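Local coordinates for protein trans-4-hydroxy-L-proline dehydratase (PDB 6VXC) that dehydrates trans-4-hydroxy-L-proline to (S)-1-pyrroline-5-carboxylate by glycyl radical chemistry, a step in the anaerobic degradation of hydroxyproline, at residues E165-M173 and V466-I476; N566-I575 and G656-P664. All coordinates share one frame; numbering follows the deposited sequence.

Interaction 1 (E165-M173 and V466-I476); sequences EAGMFTEFM and VLTGYMNIPKI
Phe169 and Met471 form a single beta bridge where the extended chain after helix 158-166 runs antiparallel along strand 463-472, part of the alpha/beta barrel of the glycyl radical enzymes. Gly167 ends the helix in a Schellman motif, and its carbonyl O receives Asn472 ND2 at 3.0 Å, with the oxygen lying in the amide plane. With CG opposite the backbone N (chi1 -168°), the Asn472 amide is carried across to that helix end, and its OD1 accepts from Lys475 N as the N-cap of helix 473-481. Along the strand, Asn472 N donates to Met168 O (2.9 Å), and past the bridge Thr170 N donates to Tyr470 O (3.1 Å). Thr170 OG1 takes the Tyr470 N-H and has a second partner in Glu353. Further along, Phe172 N reaches Thr468 O from above the carbonyl plane. The Phe172 ring turns its edge to the face of Tyr470, centroids 5.4 Å apart and planes at 68°, while CE2 rests on Leu467 CB. Tyr470 and Leu467 lie beside Cys454 and Glu456, the probable catalytic residues. The bent Met168 chain crosses Lys475 at about a right angle, and Lys475 NZ forms salt bridges with Asp486 and Glu478 and a hydrogen bond with Ile674 O. Every touching residue is buried, so these bonds satisfy polar groups that have little access to solvent.

Interaction 2 (N566-I575 and G656-P664); sequences NTRYIQGVGI and GEYRVDMLP
Tyr658 and Arg568 lie side by side on one face of a parallel strand pair, 566-573 with 657-661, neighbouring strands in the alpha/beta barrel of the family. Arg568 CB sits over the tyrosine ring in a CH-pi contact, 3.8 Å from its centroid, and the chain runs on so that CD comes 3.5 Å from Tyr658 OH. The guanidinium plane stands 80° from the ring and meets that hydroxyl at its edge. Ile570 and Val660 continue this face toward helices 506-538 and 630-647. On the other face, Tyr569 and Arg659 point the same way, with Tyr569 CE2 against Arg659 CB and their flat groups 84° apart. Asp661 crosses Tyr569 at nearly a right angle, yet its carboxylate is turned only 15° from the ring plane; OD2 comes 3.6 Å from Tyr569 CD2 and OD1 reaches Gln571 CG. Leu663, whose CD1 packs on that same CG, lies at the probable active site. Backbone bonds join the strands beneath, among them Arg659 N to Arg568 O and Gly572 N to Asp661 O, both 2.8 Å. Arg659 NH2 makes a salt bridge to Glu657 OE2 on its own strand, and its NE donates at 3.1 Å to a water whose own hydrogen bond goes to Tyr569 OH.

Strand 565-573 joins the two contacts: interaction 1 adds an extended chain beside its neighbour 463-472, and interaction 2 pairs its other edge with 657-661. Their centres lie 11 Å apart. Val466 O is 2.8 Å from Tyr569 N, and Met471 N is 2.8 Å from Gln571 O, both probable hydrogen bonds. Tyr470 CE1 and Leu663 O approach to 3.2 Å. The side chains of Tyr470 and Leu663 each lie about 4 Å from a bound glycerol, probably from the crystallisation liquor, which may mark the pocket. The side chain of Tyr470 is about 6 Å from that of Cys454, the probable radical cysteine. The side chains of Leu467 and Leu663 are each about 4 Å from that of Glu456, the probable proton acceptor.

Interaction 1 (E165-M173 and V466-I476)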
loop_
_atom_site.group_PDB
_atom_site.type_symbol
_atom_site.label_atom_id
_atom_site.label_comp_id
_atom_site.label_asym_id
_atom_site.label_seq_id
_atom_site.Cartn_x
_atom_site.Cartn_y
_atom_site.Cartn_z
ATOM N N GLU A 165 -8.734 -7.626 19.205
ATOM C CA GLU A 165 -7.745 -7.590 20.275
ATOM C C GLU A 165 -6.884 -8.842 20.300
ATOM O O GLU A 165 -5.728 -8.779 20.723
ATOM C CB GLU A 165 -8.443 -7.400 21.619
ATOM C CG GLU A 165 -8.817 -5.979 21.874
ATOM C CD GLU A 165 -9.750 -5.846 23.050
ATOM O OE1 GLU A 165 -9.925 -6.851 23.783
ATOM O OE2 GLU A 165 -10.316 -4.747 23.229
ATOM N N ALA A 166 -7.423 -9.978 19.866
ATOM C CA ALA A 166 -6.690 -11.241 19.849
ATOM C C ALA A 166 -5.781 -11.418 18.633
ATOM O O ALA A 166 -5.059 -12.413 18.563
ATOM C CB ALA A 166 -7.673 -12.409 19.891
ATOM N N GLY A 167 -5.809 -10.507 17.674
ATOM C CA GLY A 167 -4.992 -10.657 16.491
ATOM C C GLY A 167 -5.568 -11.561 15.424
ATOM O O GLY A 167 -4.808 -12.055 14.591
ATOM N N MET A 168 -6.894 -11.780 15.410
ATOM C CA MET A 168 -7.515 -12.524 14.319
ATOM C C MET A 168 -7.493 -11.727 13.016
ATOM O O MET A 168 -7.500 -12.309 11.929
ATOM C CB MET A 168 -8.971 -12.889 14.660
ATOM C CG MET A 168 -9.165 -13.761 15.895
ATOM S SD MET A 168 -8.086 -15.230 15.897
ATOM C CE MET A 168 -8.513 -16.050 14.348
ATOM N N PHE A 169 -7.553 -10.409 13.103
ATOM C CA PHE A 169 -7.557 -9.577 11.909
ATOM C C PHE A 169 -7.199 -8.162 12.334
ATOM O O PHE A 169 -7.124 -7.861 13.525
ATOM C CB PHE A 169 -8.901 -9.653 11.172
ATOM C CG PHE A 169 -10.118 -9.265 12.010
ATOM C CD1 PHE A 169 -10.391 -7.930 12.296
ATOM C CD2 PHE A 169 -11.011 -10.230 12.452
ATOM C CE1 PHE A 169 -11.539 -7.566 13.031
ATOM C CE2 PHE A 169 -12.158 -9.881 13.198
ATOM C CZ PHE A 169 -12.417 -8.544 13.489
ATOM N N THR A 170 -6.952 -7.299 11.352
ATOM C CA THR A 170 -6.680 -5.893 11.624
ATOM C C THR A 170 -7.778 -5.047 10.987
ATOM O O THR A 170 -8.654 -5.560 10.296
ATOM C CB THR A 170 -5.299 -5.448 11.107
ATOM O OG1 THR A 170 -5.333 -5.377 9.676
ATOM C CG2 THR A 170 -4.171 -6.412 11.549
ATOM N N GLU A 171 -7.711 -3.738 11.214
ATOM C CA GLU A 171 -8.720 -2.792 10.737
ATOM C C GLU A 171 -8.038 -1.577 10.112
ATOM O O GLU A 171 -7.456 -0.753 10.819
ATOM C CB GLU A 171 -9.642 -2.347 11.874
ATOM C CG GLU A 171 -10.609 -1.268 11.422
ATOM C CD GLU A 171 -11.291 -1.618 10.122
ATOM O OE1 GLU A 171 -11.852 -2.726 10.031
ATOM O OE2 GLU A 171 -11.270 -0.799 9.190
ATOM N N PHE A 172 -8.149 -1.448 8.792
ATOM C CA PHE A 172 -7.389 -0.428 8.080
ATOM C C PHE A 172 -7.884 0.985 8.357
ATOM O O PHE A 172 -7.103 1.933 8.275
ATOM C CB PHE A 172 -7.426 -0.710 6.578
ATOM C CG PHE A 172 -6.164 -1.323 6.055
ATOM C CD1 PHE A 172 -5.513 -2.316 6.781
ATOM C CD2 PHE A 172 -5.599 -0.876 4.875
ATOM C CE1 PHE A 172 -4.330 -2.872 6.325
ATOM C CE2 PHE A 172 -4.414 -1.437 4.407
ATOM C CZ PHE A 172 -3.775 -2.434 5.148
ATOM N N MET A 173 -9.156 1.162 8.717
ATOM C CA MET A 173 -9.687 2.516 8.815
ATOM C C MET A 173 -9.678 3.065 10.244
ATOM O O MET A 173 -10.305 4.096 10.507
ATOM C CB MET A 173 -11.094 2.580 8.213
ATOM C CG MET A 173 -11.108 3.074 6.769
ATOM S SD MET A 173 -10.056 2.055 5.680
ATOM C CE MET A 173 -11.054 0.589 5.498
ATOM N N VAL A 466 -10.714 -0.713 -1.934
ATOM C CA VAL A 466 -10.359 -0.421 -0.550
ATOM C C VAL A 466 -9.928 -1.714 0.143
ATOM O O VAL A 466 -10.653 -2.712 0.128
ATOM C CB VAL A 466 -11.535 0.243 0.190
ATOM C CG1 VAL A 466 -11.191 0.472 1.659
ATOM C CG2 VAL A 466 -11.941 1.568 -0.487
ATOM N N LEU A 467 -8.748 -1.687 0.751
ATOM C CA LEU A 467 -8.302 -2.761 1.630
ATOM C C LEU A 467 -8.873 -2.502 3.020
ATOM O O LEU A 467 -8.822 -1.366 3.503
ATOM C CB LEU A 467 -6.775 -2.805 1.693
ATOM C CG LEU A 467 -6.035 -3.644 0.638
ATOM C CD1 LEU A 467 -6.500 -3.300 -0.754
ATOM C CD2 LEU A 467 -4.535 -3.448 0.751
ATOM N N THR A 468 -9.437 -3.533 3.662
ATOM C CA THR A 468 -10.053 -3.322 4.971
ATOM C C THR A 468 -9.265 -3.913 6.138
ATOM O O THR A 468 -9.568 -3.576 7.288
ATOM C CB THR A 468 -11.502 -3.868 5.009
ATOM O OG1 THR A 468 -11.503 -5.289 4.869
ATOM C CG2 THR A 468 -12.385 -3.247 3.910
ATOM N N GLY A 469 -8.283 -4.767 5.886
ATOM C CA GLY A 469 -7.446 -5.323 6.930
ATOM C C GLY A 469 -7.001 -6.736 6.594
ATOM O O GLY A 469 -7.597 -7.425 5.775
ATOM N N TYR A 470 -5.935 -7.177 7.274
ATOM C CA TYR A 470 -5.377 -8.524 7.116
ATOM C C TYR A 470 -6.179 -9.542 7.934
ATOM O O TYR A 470 -6.741 -9.217 8.977
ATOM C CB TYR A 470 -3.906 -8.556 7.561
ATOM C CG TYR A 470 -3.060 -7.550 6.829
ATOM C CD1 TYR A 470 -2.572 -7.818 5.558
ATOM C CD2 TYR A 470 -2.797 -6.316 7.388
ATOM C CE1 TYR A 470 -1.817 -6.865 4.867
ATOM C CE2 TYR A 470 -2.056 -5.357 6.714
ATOM C CZ TYR A 470 -1.561 -5.636 5.453
ATOM O OH TYR A 470 -0.826 -4.684 4.787
ATOM N N MET A 471 -6.218 -10.781 7.444
ATOM C CA MET A 471 -6.936 -11.878 8.081
ATOM C C MET A 471 -5.932 -12.970 8.429
ATOM O O MET A 471 -5.223 -13.464 7.548
ATOM C CB MET A 471 -8.029 -12.424 7.156
ATOM C CG MET A 471 -8.926 -13.503 7.780
ATOM S SD MET A 471 -9.875 -12.938 9.189
ATOM C CE MET A 471 -10.780 -11.554 8.496
ATOM N N ASN A 472 -5.908 -13.373 9.699
ATOM C CA ASN A 472 -4.903 -14.289 10.242
ATOM C C ASN A 472 -5.378 -15.723 9.983
ATOM O O ASN A 472 -5.952 -16.387 10.841
ATOM C CB ASN A 472 -4.701 -13.999 11.736
ATOM C CG ASN A 472 -3.468 -14.693 12.333
ATOM O OD1 ASN A 472 -2.924 -15.647 11.757
ATOM N ND2 ASN A 472 -3.048 -14.235 13.521
ATOM N N ILE A 473 -5.163 -16.205 8.751
ATOM C CA ILE A 473 -5.680 -17.527 8.385
ATOM C C ILE A 473 -5.086 -18.621 9.259
ATOM O O ILE A 473 -5.830 -19.513 9.688
ATOM C CB ILE A 473 -5.490 -17.778 6.884
ATOM C CG1 ILE A 473 -6.157 -16.657 6.096
ATOM C CG2 ILE A 473 -6.080 -19.111 6.495
ATOM C CD1 ILE A 473 -5.869 -16.724 4.633
ATOM N N PRO A 474 -3.783 -18.639 9.545
ATOM C CA PRO A 474 -3.244 -19.681 10.437
ATOM C C PRO A 474 -3.893 -19.690 11.817
ATOM O O PRO A 474 -4.125 -20.763 12.380
ATOM C CB PRO A 474 -1.747 -19.332 10.507
ATOM C CG PRO A 474 -1.465 -18.588 9.208
ATOM C CD PRO A 474 -2.724 -17.783 8.976
ATOM N N LYS A 475 -4.178 -18.524 12.391
ATOM C CA LYS A 475 -4.820 -18.523 13.703
ATOM C C LYS A 475 -6.270 -18.998 13.626
ATOM O O LYS A 475 -6.800 -19.492 14.619
ATOM C CB LYS A 475 -4.740 -17.145 14.338
ATOM C CG LYS A 475 -5.068 -17.136 15.840
ATOM C CD LYS A 475 -4.653 -15.818 16.482
ATOM C CE LYS A 475 -4.997 -15.749 17.973
ATOM N NZ LYS A 475 -4.038 -16.534 18.799
ATOM N N ILE A 476 -6.910 -18.898 12.465
ATOM C CA ILE A 476 -8.221 -19.515 12.317
ATOM C C ILE A 476 -8.108 -21.031 12.442
ATOM O O ILE A 476 -8.974 -21.677 13.045
ATOM C CB ILE A 476 -8.870 -19.078 10.993
ATOM C CG1 ILE A 476 -9.191 -17.573 11.068
ATOM C CG2 ILE A 476 -10.116 -19.926 10.676
ATOM C CD1 ILE A 476 -9.743 -16.988 9.778
#

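Interaction 2 (N566-I575 and G656-P664)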
loop_
_atom_site.group_PDB
_atom_site.type_symbol
_atom_site.label_atom_id
_atom_site.label_comp_id
_atom_site.label_asym_id
_atom_site.label_seq_id
_atom_site.Cartn_x
_atom_site.Cartn_y
_atom_site.Cartn_z
ATOM N N ASN A 566 -16.219 -0.282 -7.883
ATOM C CA ASN A 566 -16.113 -0.288 -6.433
ATOM C C ASN A 566 -15.902 -1.711 -5.951
ATOM O O ASN A 566 -16.713 -2.603 -6.217
ATOM C CB ASN A 566 -17.348 0.350 -5.782
ATOM C CG ASN A 566 -17.420 1.837 -6.049
ATOM O OD1 ASN A 566 -16.837 2.637 -5.322
ATOM N ND2 ASN A 566 -18.098 2.213 -7.125
ATOM N N THR A 567 -14.771 -1.922 -5.302
ATOM C CA THR A 567 -14.427 -3.199 -4.706
ATOM C C THR A 567 -13.840 -2.952 -3.325
ATOM O O THR A 567 -13.330 -1.873 -3.033
ATOM C CB THR A 567 -13.422 -3.983 -5.578
ATOM O OG1 THR A 567 -12.272 -3.168 -5.798
ATOM C CG2 THR A 567 -14.023 -4.355 -6.925
ATOM N N ARG A 568 -13.914 -3.980 -2.483
ATOM C CA ARG A 568 -13.313 -4.001 -1.159
ATOM C C ARG A 568 -12.611 -5.338 -0.975
ATOM O O ARG A 568 -13.080 -6.367 -1.472
ATOM C CB ARG A 568 -14.365 -3.818 -0.046
ATOM C CG ARG A 568 -14.483 -2.383 0.457
ATOM C CD ARG A 568 -15.642 -2.158 1.424
ATOM N NE ARG A 568 -15.245 -1.262 2.505
ATOM C CZ ARG A 568 -14.991 0.034 2.342
ATOM N NH1 ARG A 568 -15.079 0.583 1.139
ATOM N NH2 ARG A 568 -14.650 0.777 3.377
ATOM N N TYR A 569 -11.504 -5.322 -0.235
ATOM C CA TYR A 569 -10.652 -6.485 -0.077
ATOM C C TYR A 569 -10.429 -6.800 1.399
ATOM O O TYR A 569 -10.382 -5.909 2.248
ATOM C CB TYR A 569 -9.284 -6.269 -0.780
ATOM C CG TYR A 569 -9.378 -6.258 -2.292
ATOM C CD1 TYR A 569 -9.720 -5.103 -2.995
ATOM C CD2 TYR A 569 -9.179 -7.426 -3.019
ATOM C CE1 TYR A 569 -9.817 -5.110 -4.389
ATOM C CE2 TYR A 569 -9.275 -7.436 -4.387
ATOM C CZ TYR A 569 -9.596 -6.286 -5.066
ATOM O OH TYR A 569 -9.693 -6.323 -6.434
ATOM N N ILE A 570 -10.287 -8.086 1.687
ATOM C CA ILE A 570 -9.693 -8.578 2.928
ATOM C C ILE A 570 -8.422 -9.328 2.543
ATOM O O ILE A 570 -8.449 -10.169 1.644
ATOM C CB ILE A 570 -10.668 -9.471 3.720
ATOM C CG1 ILE A 570 -11.949 -8.700 4.081
ATOM C CG2 ILE A 570 -9.996 -10.026 4.982
ATOM C CD1 ILE A 570 -12.996 -9.562 4.712
ATOM N N GLN A 571 -7.306 -8.972 3.169
ATOM C CA GLN A 571 -5.996 -9.467 2.764
ATOM C C GLN A 571 -5.640 -10.763 3.496
ATOM O O GLN A 571 -5.444 -10.765 4.712
ATOM C CB GLN A 571 -4.939 -8.390 3.003
ATOM C CG GLN A 571 -5.237 -6.978 2.418
ATOM C CD GLN A 571 -5.871 -5.978 3.377
ATOM O OE1 GLN A 571 -7.076 -5.740 3.331
ATOM N NE2 GLN A 571 -5.071 -5.416 4.264
ATOM N N GLY A 572 -5.499 -11.854 2.745
ATOM C CA GLY A 572 -5.199 -13.145 3.362
ATOM C C GLY A 572 -3.719 -13.274 3.691
ATOM O O GLY A 572 -2.861 -13.060 2.834
ATOM N N VAL A 573 -3.415 -13.624 4.940
ATOM C CA VAL A 573 -2.037 -13.759 5.388
ATOM C C VAL A 573 -1.795 -15.199 5.817
ATOM O O VAL A 573 -2.618 -15.800 6.520
ATOM C CB VAL A 573 -1.697 -12.795 6.544
ATOM C CG1 VAL A 573 -0.255 -13.008 7.008
ATOM C CG2 VAL A 573 -1.892 -11.366 6.121
ATOM N N GLY A 574 -0.649 -15.737 5.404
ATOM C CA GLY A 574 -0.156 -16.983 5.943
ATOM C C GLY A 574 -0.532 -18.241 5.203
ATOM O O GLY A 574 -0.565 -19.307 5.819
ATOM N N ILE A 575 -0.775 -18.164 3.893
ATOM C CA ILE A 575 -1.218 -19.344 3.159
ATOM C C ILE A 575 -0.176 -20.471 3.248
ATOM O O ILE A 575 -0.532 -21.643 3.327
ATOM C CB ILE A 575 -1.587 -18.951 1.708
ATOM C CG1 ILE A 575 -2.191 -20.126 0.928
ATOM C CG2 ILE A 575 -0.398 -18.302 0.970
ATOM C CD1 ILE A 575 -3.512 -20.651 1.511
ATOM N N GLY A 656 -20.613 -2.023 -4.576
ATOM C CA GLY A 656 -19.635 -2.915 -5.144
ATOM C C GLY A 656 -19.703 -4.297 -4.523
ATOM O O GLY A 656 -20.745 -4.726 -4.013
ATOM N N GLU A 657 -18.577 -5.014 -4.574
ATOM C CA GLU A 657 -18.505 -6.344 -3.982
ATOM C C GLU A 657 -17.130 -6.571 -3.363
ATOM O O GLU A 657 -16.155 -5.881 -3.678
ATOM C CB GLU A 657 -18.788 -7.441 -5.007
ATOM C CG GLU A 657 -17.638 -7.681 -5.948
ATOM C CD GLU A 657 -17.864 -8.837 -6.924
ATOM O OE1 GLU A 657 -18.950 -9.466 -6.889
ATOM O OE2 GLU A 657 -16.944 -9.104 -7.736
ATOM N N TYR A 658 -17.071 -7.567 -2.481
ATOM C CA TYR A 658 -15.824 -7.982 -1.863
ATOM C C TYR A 658 -15.060 -8.914 -2.787
ATOM O O TYR A 658 -15.648 -9.682 -3.560
ATOM C CB TYR A 658 -16.073 -8.680 -0.519
ATOM C CG TYR A 658 -16.144 -7.691 0.591
ATOM C CD1 TYR A 658 -17.338 -7.036 0.879
ATOM C CD2 TYR A 658 -15.015 -7.355 1.319
ATOM C CE1 TYR A 658 -17.406 -6.111 1.868
ATOM C CE2 TYR A 658 -15.073 -6.412 2.327
ATOM C CZ TYR A 658 -16.279 -5.797 2.590
ATOM O OH TYR A 658 -16.352 -4.857 3.574
ATOM N N ARG A 659 -13.738 -8.803 -2.729
ATOM C CA ARG A 659 -12.834 -9.692 -3.435
ATOM C C ARG A 659 -11.630 -9.969 -2.535
ATOM O O ARG A 659 -11.521 -9.447 -1.428
ATOM C CB ARG A 659 -12.420 -9.102 -4.793
ATOM C CG ARG A 659 -13.617 -8.771 -5.727
ATOM C CD ARG A 659 -13.177 -8.393 -7.145
ATOM N NE ARG A 659 -12.606 -9.550 -7.825
ATOM C CZ ARG A 659 -13.317 -10.565 -8.306
ATOM N NH1 ARG A 659 -12.702 -11.582 -8.907
ATOM N NH2 ARG A 659 -14.643 -10.553 -8.210
ATOM N N VAL A 660 -10.689 -10.752 -3.040
ATOM C CA VAL A 660 -9.655 -11.348 -2.214
ATOM C C VAL A 660 -8.289 -10.978 -2.785
ATOM O O VAL A 660 -8.134 -10.879 -4.004
ATOM C CB VAL A 660 -9.921 -12.870 -2.170
ATOM C CG1 VAL A 660 -8.745 -13.689 -2.511
ATOM C CG2 VAL A 660 -10.640 -13.272 -0.845
ATOM N N ASP A 661 -7.322 -10.707 -1.900
ATOM C CA ASP A 661 -5.912 -10.589 -2.271
ATOM C C ASP A 661 -5.051 -11.188 -1.154
ATOM O O ASP A 661 -5.550 -11.532 -0.078
ATOM C CB ASP A 661 -5.517 -9.123 -2.605
ATOM C CG ASP A 661 -5.774 -8.140 -1.468
ATOM O OD1 ASP A 661 -5.898 -8.594 -0.320
ATOM O OD2 ASP A 661 -5.834 -6.893 -1.718
ATOM N N MET A 662 -3.745 -11.322 -1.418
ATOM C CA MET A 662 -2.838 -12.063 -0.539
ATOM C C MET A 662 -1.530 -11.289 -0.392
ATOM O O MET A 662 -0.637 -11.415 -1.240
ATOM C CB MET A 662 -2.584 -13.455 -1.098
ATOM C CG MET A 662 -3.860 -14.117 -1.599
ATOM S SD MET A 662 -4.755 -14.875 -0.243
ATOM C CE MET A 662 -3.680 -16.277 0.018
ATOM N N LEU A 663 -1.413 -10.515 0.683
ATOM C CA LEU A 663 -0.188 -9.793 1.000
ATOM C C LEU A 663 -0.150 -9.525 2.501
ATOM O O LEU A 663 -1.193 -9.530 3.159
ATOM C CB LEU A 663 -0.077 -8.480 0.201
ATOM C CG LEU A 663 -1.032 -7.268 0.188
ATOM C CD1 LEU A 663 -2.449 -7.678 -0.114
ATOM C CD2 LEU A 663 -0.955 -6.395 1.417
ATOM N N PRO A 664 1.048 -9.343 3.081
ATOM C CA PRO A 664 1.151 -9.194 4.541
ATOM C C PRO A 664 1.673 -7.843 5.033
ATOM O O PRO A 664 1.484 -7.516 6.206
ATOM C CB PRO A 664 2.153 -10.295 4.901
ATOM C CG PRO A 664 3.155 -10.200 3.723
ATOM C CD PRO A 664 2.331 -9.788 2.499
HETATM O O HOH W 1 -9.837 -8.326 -8.423
#